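Local coordinates for Lin1840 protein (Listeria innocua serovar 6a, PDB 4ZO9), which probably hydrolyses terminal, non-reducing beta-D-glucosyl residues to release beta-D-glucose, as a family 3 glycoside hydrolase, at residues Leu233-Phe238 with Ile268-Ala273; Asp144-Arg149 with Ala199-Glu204; Met47-Ala52 with Met303-Ile308. The protein carries 2 engineered substitutions. All coordinates share one frame; numbering follows the deposited sequence.

Contact 1 (Leu233-Phe238 with Ile268-Ala273); sequences LVMTAF and ISAWGA. Engineered in segment 268-273: Ala270 (natural residue Asp). With GLC (alpha-D-glucopyranose), chain C; BGC (beta-D-glucopyranose), chain G; BGC (beta-D-glucopyranose), chain B.
Met235 and Ile268 sit side by side on parallel strands, and backbone bonds join their chains. Ile268 N donates to Val234 O at 3.1 Å, and Thr236 N to Ile268 O at 3.1 Å. Met235 CA adds a C-H...O contact to that same Ile268 O. At the end of strand 233-236 a hydroxyl takes over: Thr236 OG1, wedged between its own backbone N and carbonyl carbon (chi1 67°), accepts from Ala270 N at 3.1 Å and is also bonded to Thr247. Ala270 is engineered, Asp in the natural protein. Ala270 O accepts from Ala273 N, closing a type II turn, and from Ser269 OG at 2.7 Å, the two donors coming from opposite faces of the carbonyl plane. Among apolar groups, Met235 CB rests on Ile268 CG2 at 3.7 Å, while Met235 SD lies 4.0 Å from Ala270 CB. Phe238 receives that methyl over one ring face, a CH-pi contact with Ala270 CB 3.9 Å from the ring centroid and 22° off the normal. The edge of the same ring meets Trp271 O and, at CE2, O2 of the chain B glucose. Met235 CE touches O4 of this sugar at 3.4 Å. Trp271 has CG trans to its backbone N (chi1 -179°), which carries the indole away from Phe238 to lay a face against a second sugar site, modelled as both anomers of glucose. The arrangement is that of neighbouring strand ends in a TIM barrel, here lining the sugar pocket; the natural Ser-Asp-Trp sequence matches the nucleophile motif of glycoside hydrolase family 3.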
loop_
_atom_site.group_PDB
_atom_site.type_symbol
_atom_site.label_atom_id
_atom_site.label_comp_id
_atom_site.label_asym_id
_atom_site.label_seq_id
_atom_site.Cartn_x
_atom_site.Cartn_y
_atom_site.Cartn_z
ATOM N N LEU A 233 -14.132 -23.507 -14.672
ATOM C CA LEU A 233 -13.125 -23.700 -13.593
ATOM C C LEU A 233 -12.754 -22.375 -12.879
ATOM O O LEU A 233 -12.930 -21.302 -13.414
ATOM C CB LEU A 233 -11.838 -24.300 -14.152
ATOM C CG LEU A 233 -11.936 -25.680 -14.809
ATOM C CD1 LEU A 233 -12.542 -25.583 -16.207
ATOM C CD2 LEU A 233 -10.561 -26.334 -14.833
ATOM N N VAL A 234 -12.168 -22.501 -11.706
ATOM C CA VAL A 234 -11.524 -21.407 -10.990
ATOM C C VAL A 234 -10.135 -21.817 -10.572
ATOM O O VAL A 234 -9.935 -22.945 -10.152
ATOM C CB VAL A 234 -12.337 -20.998 -9.725
ATOM C CG1 VAL A 234 -11.656 -19.887 -8.927
ATOM C CG2 VAL A 234 -13.734 -20.548 -10.125
ATOM N N MET A 235 -9.180 -20.908 -10.650
ATOM C CA MET A 235 -7.786 -21.201 -10.179
ATOM C C MET A 235 -7.461 -20.408 -8.881
ATOM O O MET A 235 -7.856 -19.237 -8.757
ATOM C CB MET A 235 -6.754 -20.929 -11.308
ATOM C CG MET A 235 -5.310 -21.194 -10.906
ATOM S SD MET A 235 -4.089 -20.546 -12.063
ATOM C CE MET A 235 -4.429 -21.629 -13.485
ATOM N N THR A 236 -6.760 -21.042 -7.922
ATOM C CA THR A 236 -6.431 -20.392 -6.664
ATOM C C THR A 236 -5.326 -19.378 -6.936
ATOM O O THR A 236 -4.623 -19.458 -7.994
ATOM C CB THR A 236 -5.904 -21.376 -5.606
ATOM O OG1 THR A 236 -4.621 -21.894 -6.024
ATOM C CG2 THR A 236 -6.859 -22.535 -5.361
ATOM N N ALA A 237 -5.151 -18.444 -5.989
ATOM C CA ALA A 237 -4.082 -17.493 -6.038
ATOM C C ALA A 237 -2.840 -17.862 -5.144
ATOM O O ALA A 237 -2.955 -18.563 -4.136
ATOM C CB ALA A 237 -4.665 -16.153 -5.597
ATOM N N PHE A 238 -1.659 -17.369 -5.536
ATOM C CA PHE A 238 -0.414 -17.470 -4.786
ATOM C C PHE A 238 -0.338 -16.834 -3.392
ATOM O O PHE A 238 0.335 -17.400 -2.499
ATOM C CB PHE A 238 0.732 -16.925 -5.594
ATOM C CG PHE A 238 1.059 -17.773 -6.797
ATOM C CD1 PHE A 238 1.464 -19.084 -6.655
ATOM C CD2 PHE A 238 0.898 -17.266 -8.075
ATOM C CE1 PHE A 238 1.785 -19.841 -7.752
ATOM C CE2 PHE A 238 1.240 -18.032 -9.188
ATOM C CZ PHE A 238 1.668 -19.301 -9.020
ATOM N N ILE A 268 -8.657 -25.643 -9.379
ATOM C CA ILE A 268 -7.265 -26.057 -9.710
ATOM C C ILE A 268 -6.336 -25.107 -9.029
ATOM O O ILE A 268 -6.628 -23.914 -8.951
ATOM C CB ILE A 268 -6.982 -25.990 -11.247
ATOM C CG1 ILE A 268 -5.608 -26.546 -11.546
ATOM C CG2 ILE A 268 -7.111 -24.554 -11.808
ATOM C CD1 ILE A 268 -5.266 -26.675 -13.020
ATOM N N SER A 269 -5.214 -25.609 -8.551
ATOM C CA SER A 269 -4.241 -24.780 -7.870
ATOM C C SER A 269 -3.496 -23.978 -8.867
ATOM O O SER A 269 -3.321 -24.412 -9.968
ATOM C CB SER A 269 -3.236 -25.638 -7.079
ATOM O OG SER A 269 -2.158 -26.120 -7.865
ATOM N N ALA A 270 -3.019 -22.797 -8.489
ATOM C CA ALA A 270 -2.003 -22.185 -9.337
ATOM C C ALA A 270 -0.776 -23.083 -9.256
ATOM O O ALA A 270 -0.632 -23.895 -8.351
ATOM C CB ALA A 270 -1.629 -20.806 -8.893
ATOM N N TRP A 271 0.143 -22.882 -10.169
ATOM C CA TRP A 271 1.313 -23.724 -10.260
ATOM C C TRP A 271 2.103 -23.838 -8.947
ATOM O O TRP A 271 2.664 -22.853 -8.488
ATOM C CB TRP A 271 2.242 -23.205 -11.330
ATOM C CG TRP A 271 3.440 -24.069 -11.440
ATOM C CD1 TRP A 271 4.403 -24.273 -10.478
ATOM C CD2 TRP A 271 3.840 -24.858 -12.565
ATOM N NE1 TRP A 271 5.360 -25.137 -10.945
ATOM C CE2 TRP A 271 5.044 -25.496 -12.226
ATOM C CE3 TRP A 271 3.323 -25.054 -13.826
ATOM C CZ2 TRP A 271 5.717 -26.348 -13.101
ATOM C CZ3 TRP A 271 4.024 -25.912 -14.719
ATOM C CH2 TRP A 271 5.176 -26.533 -14.341
ATOM N N GLY A 272 2.180 -25.053 -8.396
ATOM C CA GLY A 272 2.878 -25.301 -7.155
ATOM C C GLY A 272 2.248 -24.748 -5.878
ATOM O O GLY A 272 2.751 -25.023 -4.794
ATOM N N ALA A 273 1.155 -23.987 -5.991
ATOM C CA ALA A 273 0.607 -23.310 -4.847
ATOM C C ALA A 273 0.217 -24.243 -3.654
ATOM O O ALA A 273 0.187 -23.790 -2.482
ATOM C CB ALA A 273 -0.585 -22.495 -5.293
HETATM C C1 GLC C . 5.780 -20.880 -12.810
HETATM C C2 GLC C . 4.577 -20.073 -13.060
HETATM C C3 GLC C . 3.615 -20.955 -13.873
HETATM C C4 GLC C . 4.335 -21.490 -15.117
HETATM C C5 GLC C . 5.666 -22.141 -14.740
HETATM C C6 GLC C . 6.576 -22.344 -15.870
HETATM O O1 GLC C . 5.329 -22.042 -12.141
HETATM O O2 GLC C . 4.068 -19.701 -11.786
HETATM O O3 GLC C . 2.448 -20.212 -14.363
HETATM O O4 GLC C . 3.455 -22.436 -15.760
HETATM O O5 GLC C . 6.414 -21.171 -14.083
HETATM O O6 GLC C . 5.866 -23.188 -16.710
HETATM C C2 BGC G . 4.568 -20.246 -13.017
HETATM C C3 BGC G . 3.592 -21.032 -13.885
HETATM C C4 BGC G . 4.322 -21.603 -15.104
HETATM C C5 BGC G . 5.713 -22.178 -14.830
HETATM C C6 BGC G . 6.497 -22.203 -16.120
HETATM C C1 BGC G . 5.787 -21.098 -12.724
HETATM O O1 BGC G . 6.656 -20.368 -11.854
HETATM O O2 BGC G . 4.008 -19.849 -11.766
HETATM O O3 BGC G . 2.486 -20.222 -14.344
HETATM O O4 BGC G . 3.516 -22.649 -15.667
HETATM O O5 BGC G . 6.470 -21.377 -13.945
HETATM O O6 BGC G . 5.705 -22.919 -17.043
HETATM C C2 BGC B . 0.734 -18.668 -13.643
HETATM C C3 BGC B . -0.771 -18.850 -13.844
HETATM C C4 BGC B . -0.946 -19.887 -14.929
HETATM C C5 BGC B . -0.642 -21.264 -14.316
HETATM C C6 BGC B . -0.500 -22.312 -15.410
HETATM C C1 BGC B . 1.420 -20.047 -13.407
HETATM O O2 BGC B . 0.997 -17.780 -12.554
HETATM O O3 BGC B . -1.397 -17.633 -14.239
HETATM O O4 BGC B . -2.241 -19.829 -15.408
HETATM O O5 BGC B . 0.533 -21.205 -13.387
HETATM O O6 BGC B . 0.695 -22.001 -16.115
#

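Contact 2 (Asp144-Arg149 with Ala199-Glu204); sequences DPRWGR and AEAGLE. With BGC (beta-D-glucopyranose), chain B.
Just behind the glucose pocket, as a second shell to Arg149, which binds the sugar, Trp147 from the loop after strand 133-134 bonds Glu204 from the loop after strand 187-193. Trp147 NE1 donates to Glu204 OE2 at 3.1 Å, meeting the oxygen from above the carboxylate plane, which is turned 56° from the ring. The other oxygen, Glu204 OE1, accepts from Ala474 N and from a water that also receives Gly148 N. It lies 3.4 Å from Arg149 CG, the two side chains crossing at about a right angle. Bent at chi3 (72°), Arg149 carries its guanidinium on to the chain B glucose: NH1 bonds sugar O2 at 2.8 Å and NH2 bonds sugar O3 at 3.0 Å, while NE pairs with Glu152. At the far end Arg146 grips Asp144 side-on, NE to OD1 at 2.9 Å and NH2 to OD2 at 2.8 Å. Arg146 N also donates to OD1, an Asx turn. The guanidinium so held lies flat over the peptide after Ala201, Ala201 C standing 3.6 Å above its plane. A water bridges Asp144 OD2 and Ala199 O. Arg146 NH1 goes on to Gly559 O and Ile561 O of the second subunit. The two loops follow neighbouring strands at the C-terminal end of the TIM barrel, where substrate pockets of this fold lie, and here one sends Arg149 to the glucose.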
loop_
_atom_site.group_PDB
_atom_site.type_symbol
_atom_site.label_atom_id
_atom_site.label_comp_id
_atom_site.label_asym_id
_atom_site.label_seq_id
_atom_site.Cartn_x
_atom_site.Cartn_y
_atom_site.Cartn_z
ATOM N N ASP A 144 -1.760 -0.955 -8.857
ATOM C CA ASP A 144 -0.324 -0.881 -8.593
ATOM C C ASP A 144 0.453 -1.337 -9.813
ATOM O O ASP A 144 0.697 -2.530 -10.005
ATOM C CB ASP A 144 0.062 -1.655 -7.326
ATOM C CG ASP A 144 1.502 -1.372 -6.885
ATOM O OD1 ASP A 144 2.290 -0.807 -7.723
ATOM O OD2 ASP A 144 1.840 -1.671 -5.692
ATOM N N PRO A 145 0.842 -0.365 -10.679
ATOM C CA PRO A 145 1.585 -0.662 -11.893
ATOM C C PRO A 145 3.017 -1.192 -11.754
ATOM O O PRO A 145 3.617 -1.666 -12.762
ATOM C CB PRO A 145 1.513 0.649 -12.669
ATOM C CG PRO A 145 1.309 1.718 -11.629
ATOM C CD PRO A 145 0.545 1.087 -10.526
ATOM N N ARG A 146 3.566 -1.211 -10.539
ATOM C CA ARG A 146 4.822 -1.912 -10.279
ATOM C C ARG A 146 4.688 -3.383 -10.606
ATOM O O ARG A 146 5.630 -4.010 -11.124
ATOM C CB ARG A 146 5.274 -1.726 -8.838
ATOM C CG ARG A 146 5.714 -0.288 -8.577
ATOM C CD ARG A 146 5.922 0.018 -7.107
ATOM N NE ARG A 146 4.698 -0.043 -6.311
ATOM C CZ ARG A 146 4.603 0.282 -5.035
ATOM N NH1 ARG A 146 5.639 0.676 -4.353
ATOM N NH2 ARG A 146 3.447 0.204 -4.438
ATOM N N TRP A 147 3.514 -3.939 -10.319
ATOM C CA TRP A 147 3.269 -5.387 -10.463
ATOM C C TRP A 147 3.274 -5.751 -11.934
ATOM O O TRP A 147 2.514 -5.176 -12.723
ATOM C CB TRP A 147 1.932 -5.722 -9.807
ATOM C CG TRP A 147 1.649 -7.187 -9.592
ATOM C CD1 TRP A 147 2.466 -8.093 -9.035
ATOM C CD2 TRP A 147 0.422 -7.870 -9.892
ATOM N NE1 TRP A 147 1.834 -9.309 -8.936
ATOM C CE2 TRP A 147 0.595 -9.226 -9.487
ATOM C CE3 TRP A 147 -0.805 -7.473 -10.465
ATOM C CZ2 TRP A 147 -0.404 -10.200 -9.656
ATOM C CZ3 TRP A 147 -1.831 -8.432 -10.637
ATOM C CH2 TRP A 147 -1.641 -9.776 -10.176
ATOM N N GLY A 148 4.146 -6.676 -12.341
ATOM C CA GLY A 148 4.171 -7.073 -13.720
ATOM C C GLY A 148 2.886 -7.602 -14.266
ATOM O O GLY A 148 2.625 -7.453 -15.464
ATOM N N ARG A 149 2.058 -8.218 -13.419
ATOM C CA ARG A 149 0.863 -8.887 -13.916
ATOM C C ARG A 149 -0.309 -7.936 -14.183
ATOM O O ARG A 149 -1.374 -8.399 -14.542
ATOM C CB ARG A 149 0.442 -10.038 -13.046
ATOM C CG ARG A 149 1.608 -10.868 -12.702
ATOM C CD ARG A 149 1.223 -12.187 -12.103
ATOM N NE ARG A 149 0.661 -13.041 -13.126
ATOM C CZ ARG A 149 0.455 -14.342 -13.032
ATOM N NH1 ARG A 149 0.828 -15.022 -11.965
ATOM N NH2 ARG A 149 -0.065 -14.973 -14.090
ATOM N N ALA A 199 -0.841 -7.270 -4.300
ATOM C CA ALA A 199 0.494 -7.568 -3.807
ATOM C C ALA A 199 1.193 -6.332 -3.273
ATOM O O ALA A 199 1.289 -5.261 -3.967
ATOM C CB ALA A 199 1.326 -8.212 -4.915
ATOM N N GLU A 200 1.689 -6.458 -2.031
ATOM C CA GLU A 200 2.235 -5.287 -1.328
ATOM C C GLU A 200 3.498 -4.808 -2.107
ATOM O O GLU A 200 4.262 -5.613 -2.611
ATOM C CB GLU A 200 2.532 -5.619 0.127
ATOM C CG GLU A 200 2.900 -4.449 1.035
ATOM C CD GLU A 200 2.739 -4.812 2.501
ATOM O OE1 GLU A 200 3.790 -5.261 3.004
ATOM O OE2 GLU A 200 1.589 -4.680 3.107
ATOM N N ALA A 201 3.602 -3.491 -2.297
ATOM C CA ALA A 201 4.760 -2.837 -2.951
ATOM C C ALA A 201 4.957 -3.271 -4.390
ATOM O O ALA A 201 6.028 -3.074 -4.940
ATOM C CB ALA A 201 6.049 -3.111 -2.162
ATOM N N GLY A 202 3.930 -3.866 -4.981
ATOM C CA GLY A 202 3.959 -4.397 -6.334
ATOM C C GLY A 202 4.910 -5.563 -6.550
ATOM O O GLY A 202 5.274 -5.871 -7.664
ATOM N N LEU A 203 5.327 -6.176 -5.465
ATOM C CA LEU A 203 6.305 -7.270 -5.482
ATOM C C LEU A 203 5.665 -8.632 -5.782
ATOM O O LEU A 203 4.678 -9.012 -5.199
ATOM C CB LEU A 203 7.046 -7.306 -4.137
ATOM C CG LEU A 203 8.119 -8.362 -3.980
ATOM C CD1 LEU A 203 9.158 -8.228 -5.085
ATOM C CD2 LEU A 203 8.766 -8.246 -2.594
ATOM N N GLU A 204 6.208 -9.382 -6.725
ATOM C CA GLU A 204 5.567 -10.605 -7.070
ATOM C C GLU A 204 5.413 -11.543 -5.875
ATOM O O GLU A 204 6.360 -11.787 -5.081
ATOM C CB GLU A 204 6.323 -11.289 -8.237
ATOM C CG GLU A 204 5.569 -12.335 -8.884
ATOM C CD GLU A 204 4.295 -11.831 -9.484
ATOM O OE1 GLU A 204 4.286 -11.284 -10.610
ATOM O OE2 GLU A 204 3.262 -12.012 -8.833
HETATM C C2 BGC B . 0.734 -18.668 -13.643
HETATM C C3 BGC B . -0.771 -18.850 -13.844
HETATM C C4 BGC B . -0.946 -19.887 -14.929
HETATM C C5 BGC B . -0.642 -21.264 -14.316
HETATM C C6 BGC B . -0.500 -22.312 -15.410
HETATM C C1 BGC B . 1.420 -20.047 -13.407
HETATM O O2 BGC B . 0.997 -17.780 -12.554
HETATM O O3 BGC B . -1.397 -17.633 -14.239
HETATM O O4 BGC B . -2.241 -19.829 -15.408
HETATM O O5 BGC B . 0.533 -21.205 -13.387
HETATM O O6 BGC B . 0.695 -22.001 -16.115
HETATM O O HOH W 1 0.290 -2.518 -3.827
HETATM O O HOH W 2 5.601 -9.054 -11.141
#

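Contact 3 (Met47-Ala52 with Met303-Ile308); sequences MKLTDA and MTTCYI
Met303 meets Met47 where the barrel closes, strand 301-302 being the eighth strand of the TIM barrel and lying beside the first, 23-25. Met303 itself has positive phi, and its backbone is bonded to Gln24 of that first strand. Its side chain, bent at chi2 and chi3, brings CE to 4.0 Å from Met47 SD, the two thioether chains crossing at about a right angle. Met47 bends in turn at chi3 (69°) and sets its CE 3.6 Å from Met303 O, so a methyl lies against a carbonyl. Thr304 turns away, and its OG1 bonds Glu301 OE2. Thr305 then points its branched end back: CG2 lies 3.6 Å from Met47 O and 4.0 Å from Met47 CE, lying between that residue's carbonyl oxygen and its terminal methyl. Met47 O is also bonded to His309 NE2, one turn into the helix that follows. Thr305 holds the N-cap position of helix 306-316, yet its side chain makes no capping bond; instead the carboxylate of Glu301 accepts Cys306 N on OE2 and Tyr307 N on OE1. Across the contact, helix 40-47 ends in a Schellman motif with Lys48 as C-prime residue, which leads the chain on to Leu49 and Thr50, the N-cap of the next helix. Ile308 finishes the segment. The side chains of Ile308 and Leu49 cross at about a right angle, and CD1 of Ile308 is modelled 3.3 Å from Leu49 CD2, closer than usual for two methyls, so the exact placing of these ends is doubtful.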
loop_
_atom_site.group_PDB
_atom_site.type_symbol
_atom_site.label_atom_id
_atom_site.label_comp_id
_atom_site.label_asym_id
_atom_site.label_seq_id
_atom_site.Cartn_x
_atom_site.Cartn_y
_atom_site.Cartn_z
ATOM N N MET A 47 10.519 -35.790 -8.971
ATOM C CA MET A 47 9.164 -35.742 -8.462
ATOM C C MET A 47 8.701 -37.064 -7.909
ATOM O O MET A 47 7.639 -37.152 -7.270
ATOM C CB MET A 47 8.239 -35.319 -9.591
ATOM C CG MET A 47 8.562 -33.933 -10.156
ATOM S SD MET A 47 7.411 -33.364 -11.426
ATOM C CE MET A 47 5.945 -33.122 -10.417
ATOM N N LYS A 48 9.495 -38.096 -8.200
ATOM C CA LYS A 48 9.288 -39.465 -7.700
ATOM C C LYS A 48 7.946 -40.034 -8.168
ATOM O O LYS A 48 7.176 -40.638 -7.393
ATOM C CB LYS A 48 9.420 -39.523 -6.177
ATOM C CG LYS A 48 10.852 -39.394 -5.659
ATOM C CD LYS A 48 11.238 -37.978 -5.199
ATOM C CE LYS A 48 10.377 -37.465 -4.031
ATOM N NZ LYS A 48 9.983 -38.542 -3.057
ATOM N N LEU A 49 7.679 -39.790 -9.446
ATOM C CA LEU A 49 6.479 -40.273 -10.125
ATOM C C LEU A 49 6.790 -41.571 -10.829
ATOM O O LEU A 49 7.903 -41.722 -11.333
ATOM C CB LEU A 49 5.989 -39.263 -11.175
ATOM C CG LEU A 49 5.639 -37.872 -10.650
ATOM C CD1 LEU A 49 5.446 -36.831 -11.752
ATOM C CD2 LEU A 49 4.429 -38.014 -9.780
ATOM N N THR A 50 5.805 -42.463 -10.863
ATOM C CA THR A 50 5.892 -43.798 -11.443
ATOM C C THR A 50 4.808 -43.843 -12.517
ATOM O O THR A 50 3.983 -42.933 -12.558
ATOM C CB THR A 50 5.469 -44.890 -10.413
ATOM O OG1 THR A 50 4.080 -44.714 -10.061
ATOM C CG2 THR A 50 6.305 -44.827 -9.127
ATOM N N ASP A 51 4.761 -44.924 -13.305
ATOM C CA ASP A 51 3.684 -45.155 -14.250
ATOM C C ASP A 51 2.336 -45.242 -13.548
ATOM O O ASP A 51 1.295 -44.806 -14.067
ATOM C CB ASP A 51 3.900 -46.484 -14.967
ATOM C CG ASP A 51 5.206 -46.535 -15.719
ATOM O OD1 ASP A 51 5.524 -45.576 -16.446
ATOM O OD2 ASP A 51 5.925 -47.549 -15.587
ATOM N N ALA A 52 2.338 -45.867 -12.381
ATOM C CA ALA A 52 1.105 -46.019 -11.675
ATOM C C ALA A 52 0.502 -44.582 -11.547
ATOM O O ALA A 52 -0.701 -44.398 -11.708
ATOM C CB ALA A 52 1.343 -46.676 -10.321
ATOM N N MET A 303 1.185 -29.618 -10.917
ATOM C CA MET A 303 2.636 -29.910 -10.970
ATOM C C MET A 303 3.425 -30.011 -9.644
ATOM O O MET A 303 4.618 -29.884 -9.619
ATOM C CB MET A 303 3.319 -28.928 -11.897
ATOM C CG MET A 303 3.375 -29.391 -13.333
ATOM S SD MET A 303 4.244 -30.969 -13.580
ATOM C CE MET A 303 5.943 -30.431 -13.679
ATOM N N THR A 304 2.735 -30.254 -8.518
ATOM C CA THR A 304 3.452 -30.699 -7.293
ATOM C C THR A 304 2.828 -32.012 -6.821
ATOM O O THR A 304 1.839 -32.440 -7.370
ATOM C CB THR A 304 3.477 -29.642 -6.164
ATOM O OG1 THR A 304 2.206 -29.014 -6.040
ATOM C CG2 THR A 304 4.526 -28.585 -6.467
ATOM N N THR A 305 3.393 -32.624 -5.792
ATOM C CA THR A 305 3.088 -33.993 -5.497
ATOM C C THR A 305 2.510 -34.205 -4.114
ATOM O O THR A 305 2.580 -35.327 -3.611
ATOM C CB THR A 305 4.380 -34.793 -5.528
ATOM O OG1 THR A 305 5.263 -34.199 -4.609
ATOM C CG2 THR A 305 5.017 -34.739 -6.878
ATOM N N CYS A 306 1.968 -33.172 -3.476
ATOM C CA CYS A 306 1.508 -33.369 -2.105
ATOM C C CYS A 306 0.411 -34.388 -2.098
ATOM O O CYS A 306 0.492 -35.338 -1.348
ATOM C CB CYS A 306 1.044 -32.060 -1.461
ATOM S SG CYS A 306 2.400 -30.902 -1.476
ATOM N N TYR A 307 -0.575 -34.211 -2.990
ATOM C CA TYR A 307 -1.675 -35.158 -3.064
ATOM C C TYR A 307 -1.250 -36.588 -3.379
ATOM O O TYR A 307 -1.623 -37.550 -2.655
ATOM C CB TYR A 307 -2.701 -34.728 -4.111
ATOM C CG TYR A 307 -3.631 -33.600 -3.666
ATOM C CD1 TYR A 307 -3.560 -33.035 -2.362
ATOM C CD2 TYR A 307 -4.581 -33.109 -4.533
ATOM C CE1 TYR A 307 -4.441 -32.022 -1.961
ATOM C CE2 TYR A 307 -5.457 -32.099 -4.140
ATOM C CZ TYR A 307 -5.365 -31.547 -2.856
ATOM O OH TYR A 307 -6.234 -30.571 -2.498
ATOM N N ILE A 308 -0.510 -36.757 -4.470
ATOM C CA ILE A 308 -0.205 -38.134 -4.876
ATOM C C ILE A 308 0.593 -38.853 -3.785
ATOM O O ILE A 308 0.392 -40.003 -3.591
ATOM C CB ILE A 308 0.573 -38.320 -6.198
ATOM C CG1 ILE A 308 1.665 -37.305 -6.335
ATOM C CG2 ILE A 308 -0.351 -38.385 -7.384
ATOM C CD1 ILE A 308 2.917 -37.942 -6.890
#

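From the N terminus, Met47-Ala52 opens a loop of 250 residues that contact 3 closes only at Met303-Ile308, joining the end of helix 40-47 to the start of helix 306-316. The other two are nested within it, in series. Contact 2 closes the path from the loop after strand 133-134 to that after strand 187-193; contact 1 then ties strand 233-236 to the loop beyond strand 267-268. Contacts 1 and 2 meet at Phe238 CE2 and Arg149 NH1, 4.1 Å apart, and share the chain B glucose. Contacts 1 and 3 meet where Trp271 CH2 packs 3.5 Å from Met303 CG, whereas contacts 2 and 3 stay about 14 Å apart at their nearest atoms.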